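Local structure of PA3566 protein (Pseudomonas aeruginosa, 1X7V) at residues A[5-16]-A[86-97]. The protein is of unknown function but adopts the ferredoxin-like alpha-beta plait of the antibiotic biosynthesis monooxygenase family, which suggests a possible oxidoreductase activity. Numbering follows the deposited sequence.
Sequences TPLTLIATITAA and LLQNVKIDQLYR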
loop_
_atom_site.group_PDB
_atom_site.type_symbol
_atom_site.label_atom_id
_atom_site.label_comp_id
_atom_site.label_asym_id
_atom_site.label_seq_id
_atom_site.Cartn_x
_atom_site.Cartn_y
_atom_site.Cartn_z
ATOM N N THR A 5 -4.715 17.824 9.231
ATOM C CA THR A 5 -5.233 17.037 8.120
ATOM C C THR A 5 -4.447 15.741 8.077
ATOM O O THR A 5 -3.211 15.753 8.109
ATOM C CB THR A 5 -5.045 17.798 6.813
ATOM O OG1 THR A 5 -5.622 19.089 6.982
ATOM C CG2 THR A 5 -5.698 17.078 5.613
ATOM N N PRO A 6 -5.152 14.604 7.969
ATOM C CA PRO A 6 -4.382 13.377 7.744
ATOM C C PRO A 6 -3.481 13.422 6.489
ATOM O O PRO A 6 -3.794 14.104 5.496
ATOM C CB PRO A 6 -5.465 12.322 7.508
ATOM C CG PRO A 6 -6.666 12.873 7.999
ATOM C CD PRO A 6 -6.590 14.349 7.886
ATOM N N LEU A 7 -2.396 12.665 6.547
ATOM C CA LEU A 7 -1.551 12.389 5.399
ATOM C C LEU A 7 -2.212 11.333 4.509
ATOM O O LEU A 7 -2.481 10.217 4.975
ATOM C CB LEU A 7 -0.230 11.782 5.852
ATOM C CG LEU A 7 0.765 11.344 4.759
ATOM C CD1 LEU A 7 1.161 12.478 3.834
ATOM C CD2 LEU A 7 2.009 10.811 5.517
ATOM N N THR A 8 -2.488 11.670 3.267
ATOM C CA THR A 8 -2.959 10.675 2.309
ATOM C C THR A 8 -1.734 10.156 1.545
ATOM O O THR A 8 -0.810 10.927 1.211
ATOM C CB THR A 8 -4.050 11.268 1.353
ATOM O OG1 THR A 8 -5.231 11.635 2.104
ATOM C CG2 THR A 8 -4.437 10.254 0.229
ATOM N N LEU A 9 -1.692 8.848 1.320
ATOM C CA LEU A 9 -0.635 8.211 0.526
ATOM C C LEU A 9 -1.336 7.422 -0.537
ATOM O O LEU A 9 -2.306 6.755 -0.248
ATOM C CB LEU A 9 0.224 7.294 1.405
ATOM C CG LEU A 9 1.641 7.641 1.738
ATOM C CD1 LEU A 9 1.650 8.758 2.757
ATOM C CD2 LEU A 9 2.432 6.450 2.311
ATOM N N ILE A 10 -0.863 7.509 -1.779
ATOM C CA ILE A 10 -1.334 6.635 -2.838
ATOM C C ILE A 10 -0.086 5.915 -3.351
ATOM O O ILE A 10 0.874 6.557 -3.784
ATOM C CB ILE A 10 -2.015 7.408 -3.993
ATOM C CG1 ILE A 10 -3.202 8.240 -3.500
ATOM C CG2 ILE A 10 -2.428 6.437 -5.122
ATOM C CD1 ILE A 10 -3.571 9.321 -4.509
ATOM N N ALA A 11 -0.112 4.592 -3.256
ATOM C CA ALA A 11 0.995 3.754 -3.699
ATOM C C ALA A 11 0.491 3.102 -4.974
ATOM O O ALA A 11 -0.538 2.470 -4.931
ATOM C CB ALA A 11 1.331 2.700 -2.649
ATOM N N THR A 12 1.160 3.340 -6.091
ATOM C CA THR A 12 0.835 2.697 -7.366
ATOM C C THR A 12 1.905 1.627 -7.579
ATOM O O THR A 12 3.111 1.922 -7.696
ATOM C CB THR A 12 0.798 3.679 -8.518
ATOM O OG1 THR A 12 -0.121 4.755 -8.258
ATOM C CG2 THR A 12 0.336 2.980 -9.763
ATOM N N ILE A 13 1.471 0.366 -7.527
ATOM C CA ILE A 13 2.351 -0.771 -7.577
ATOM C C ILE A 13 2.089 -1.528 -8.889
ATOM O O ILE A 13 0.951 -1.880 -9.179
ATOM C CB ILE A 13 2.133 -1.649 -6.369
ATOM C CG1 ILE A 13 2.242 -0.789 -5.110
ATOM C CG2 ILE A 13 3.185 -2.750 -6.343
ATOM C CD1 ILE A 13 2.545 -1.523 -3.827
ATOM N N THR A 14 3.148 -1.770 -9.653
ATOM C CA THR A 14 3.062 -2.437 -10.977
ATOM C C THR A 14 3.779 -3.766 -10.860
ATOM O O THR A 14 4.997 -3.802 -10.552
ATOM C CB THR A 14 3.731 -1.626 -12.101
ATOM O OG1 THR A 14 3.262 -0.259 -12.106
ATOM C CG2 THR A 14 3.414 -2.240 -13.417
ATOM N N ALA A 15 3.049 -4.861 -11.101
ATOM C CA ALA A 15 3.651 -6.193 -11.089
ATOM C C ALA A 15 4.480 -6.429 -12.353
ATOM O O ALA A 15 4.147 -5.924 -13.430
ATOM C CB ALA A 15 2.579 -7.239 -10.977
ATOM N N ALA A 16 5.538 -7.214 -12.227
ATOM C CA ALA A 16 6.287 -7.665 -13.347
ATOM C C ALA A 16 5.328 -8.432 -14.270
ATOM O O ALA A 16 4.435 -9.121 -13.764
ATOM C CB ALA A 16 7.392 -8.608 -12.910
ATOM N N LEU A 86 8.698 -9.800 -8.021
ATOM C CA LEU A 86 7.294 -9.640 -8.454
ATOM C C LEU A 86 6.989 -8.217 -8.933
ATOM O O LEU A 86 5.946 -7.989 -9.517
ATOM C CB LEU A 86 6.306 -9.987 -7.321
ATOM C CG LEU A 86 6.213 -11.388 -6.709
ATOM C CD1 LEU A 86 4.925 -11.508 -5.868
ATOM C CD2 LEU A 86 6.262 -12.475 -7.753
ATOM N N LEU A 87 7.889 -7.266 -8.686
ATOM C CA LEU A 87 7.626 -5.849 -8.851
ATOM C C LEU A 87 8.383 -5.294 -10.041
ATOM O O LEU A 87 9.545 -5.628 -10.250
ATOM C CB LEU A 87 8.113 -5.059 -7.615
ATOM C CG LEU A 87 7.487 -5.361 -6.281
ATOM C CD1 LEU A 87 8.254 -4.701 -5.147
ATOM C CD2 LEU A 87 6.044 -4.872 -6.306
ATOM N N GLN A 88 7.740 -4.407 -10.783
ATOM C CA GLN A 88 8.342 -3.655 -11.834
ATOM C C GLN A 88 8.536 -2.191 -11.362
ATOM O O GLN A 88 9.483 -1.534 -11.781
ATOM C CB GLN A 88 7.413 -3.647 -13.056
ATOM C CG GLN A 88 8.027 -3.046 -14.327
ATOM C CD GLN A 88 6.998 -2.936 -15.495
ATOM O OE1 GLN A 88 6.593 -1.824 -15.867
ATOM N NE2 GLN A 88 6.581 -4.077 -16.061
ATOM N N ASN A 89 7.569 -1.669 -10.614
ATOM C CA ASN A 89 7.611 -0.235 -10.208
ATOM C C ASN A 89 6.766 -0.007 -8.971
ATOM O O ASN A 89 5.719 -0.639 -8.795
ATOM C CB ASN A 89 7.172 0.676 -11.343
ATOM C CG ASN A 89 7.618 2.138 -11.135
ATOM O OD1 ASN A 89 8.777 2.523 -11.418
ATOM N ND2 ASN A 89 6.734 2.921 -10.575
ATOM N N VAL A 90 7.225 0.868 -8.096
ATOM C CA VAL A 90 6.418 1.339 -6.974
ATOM C C VAL A 90 6.546 2.868 -6.965
ATOM O O VAL A 90 7.645 3.393 -6.847
ATOM C CB VAL A 90 6.876 0.729 -5.605
ATOM C CG1 VAL A 90 6.001 1.209 -4.506
ATOM C CG2 VAL A 90 6.816 -0.824 -5.633
ATOM N N LYS A 91 5.422 3.552 -7.086
ATOM C CA LYS A 91 5.367 5.006 -6.989
ATOM C C LYS A 91 4.628 5.321 -5.710
ATOM O O LYS A 91 3.583 4.749 -5.439
ATOM C CB LYS A 91 4.609 5.576 -8.163
ATOM C CG LYS A 91 4.587 7.073 -8.224
ATOM C CD LYS A 91 3.961 7.435 -9.599
ATOM C CE LYS A 91 3.714 8.894 -9.784
ATOM N NZ LYS A 91 2.465 9.060 -10.663
ATOM N N ILE A 92 5.167 6.268 -4.927
ATOM C CA ILE A 92 4.557 6.653 -3.696
ATOM C C ILE A 92 4.262 8.139 -3.797
ATOM O O ILE A 92 5.150 8.923 -4.026
ATOM C CB ILE A 92 5.451 6.391 -2.494
ATOM C CG1 ILE A 92 5.858 4.907 -2.351
ATOM C CG2 ILE A 92 4.766 6.875 -1.197
ATOM C CD1 ILE A 92 4.748 3.995 -2.097
ATOM N N ASP A 93 2.986 8.498 -3.693
ATOM C CA ASP A 93 2.588 9.900 -3.683
ATOM C C ASP A 93 2.105 10.235 -2.294
ATOM O O ASP A 93 1.366 9.468 -1.671
ATOM C CB ASP A 93 1.477 10.133 -4.691
ATOM C CG ASP A 93 1.944 9.883 -6.122
ATOM O OD1 ASP A 93 3.105 10.250 -6.470
ATOM O OD2 ASP A 93 1.150 9.303 -6.916
ATOM N N GLN A 94 2.586 11.367 -1.801
ATOM C CA GLN A 94 2.166 11.896 -0.535
ATOM C C GLN A 94 1.347 13.161 -0.696
ATOM O O GLN A 94 1.752 14.018 -1.392
ATOM C CB GLN A 94 3.351 12.165 0.354
ATOM C CG GLN A 94 4.022 10.867 0.796
ATOM C CD GLN A 94 5.237 11.198 1.633
ATOM O OE1 GLN A 94 5.088 11.662 2.766
ATOM N NE2 GLN A 94 6.444 11.028 1.055
ATOM N N LEU A 95 0.183 13.275 -0.010
ATOM C CA LEU A 95 -0.684 14.367 -0.307
ATOM C C LEU A 95 -1.609 14.694 0.832
ATOM O O LEU A 95 -1.862 13.822 1.672
ATOM C CB LEU A 95 -1.492 14.084 -1.572
ATOM C CG LEU A 95 -2.074 12.702 -1.787
ATOM C CD1 LEU A 95 -3.440 12.778 -2.417
ATOM C CD2 LEU A 95 -1.154 11.818 -2.693
ATOM N N TYR A 96 -2.124 15.946 0.828
ATOM C CA TYR A 96 -3.038 16.386 1.863
ATOM C C TYR A 96 -4.322 16.927 1.287
ATOM O O TYR A 96 -4.280 17.703 0.336
ATOM C CB TYR A 96 -2.396 17.506 2.627
ATOM C CG TYR A 96 -1.228 17.053 3.477
ATOM C CD1 TYR A 96 0.042 17.451 3.176
ATOM C CD2 TYR A 96 -1.421 16.236 4.591
ATOM C CE1 TYR A 96 1.125 17.046 3.963
ATOM C CE2 TYR A 96 -0.353 15.841 5.394
ATOM C CZ TYR A 96 0.924 16.254 5.059
ATOM O OH TYR A 96 2.021 15.903 5.849
ATOM N N ARG A 97 -5.437 16.539 1.882
ATOM C CA ARG A 97 -6.745 17.002 1.440
ATOM C C ARG A 97 -6.884 18.528 1.623
ATOM O O ARG A 97 -6.409 19.060 2.700
ATOM C CB ARG A 97 -7.893 16.271 2.174
ATOM C CG ARG A 97 -9.250 16.423 1.315
ATOM C CD ARG A 97 -10.298 15.602 1.772
ATOM N NE ARG A 97 -9.972 14.166 1.713
ATOM C CZ ARG A 97 -10.739 13.255 2.296
ATOM N NH1 ARG A 97 -11.847 13.643 2.914
ATOM N NH2 ARG A 97 -10.435 11.980 2.257
HETATM O O HOH W 1 -5.420 14.058 3.438
HETATM O O HOH W 2 -7.846 11.223 1.091
HETATM O O HOH W 3 1.088 6.593 -6.666
HETATM O O HOH W 4 3.936 1.826 -10.423
#
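Thr-8 and Leu-95, Ile-10 and Asp-93, and Thr-12 and Lys-91 form three antiparallel hydrogen-bonded pairs, each closed by two N-H...O bonds, joining the first strand of a ferredoxin-like alpha-beta plait to its last strand, 87-96, outermost in the sheet of this chain. The straightest bond of these pairs runs from Lys-91 N to Thr-12 O (2.9 Å, 172°). A classic beta bulge follows: Thr-14 O takes Gln-88 N at 2.8 Å and, weakly, Asn-89 N at 3.3 Å.

Threonine, beta-branched and polar, suits the face away from the helices. Water 4 joins Thr-14 OG1, Thr-12 O and Asn-89 ND2, while Thr-8 OG1 holds two waters, one reaching the guanidinium edge of Arg-97 through NH2 (2.9 Å from water 2). On this face Leu-95, its CG between N and carbonyl carbon (chi1 42°), lays CD2 3.9 Å from Ile-10 CD1.

The other face is apolar where helices 20-36 and 64-71 cover strand 7-15. Small Ala-11 accepts Ile-92 CD1 on its CB (3.7 Å), and Ile-13 CG2 meets Leu-87 CD2 at 3.6 Å. At the far end the Tyr-96 ring presents its edge to Pro-6 O, 3.3 Å from CD2.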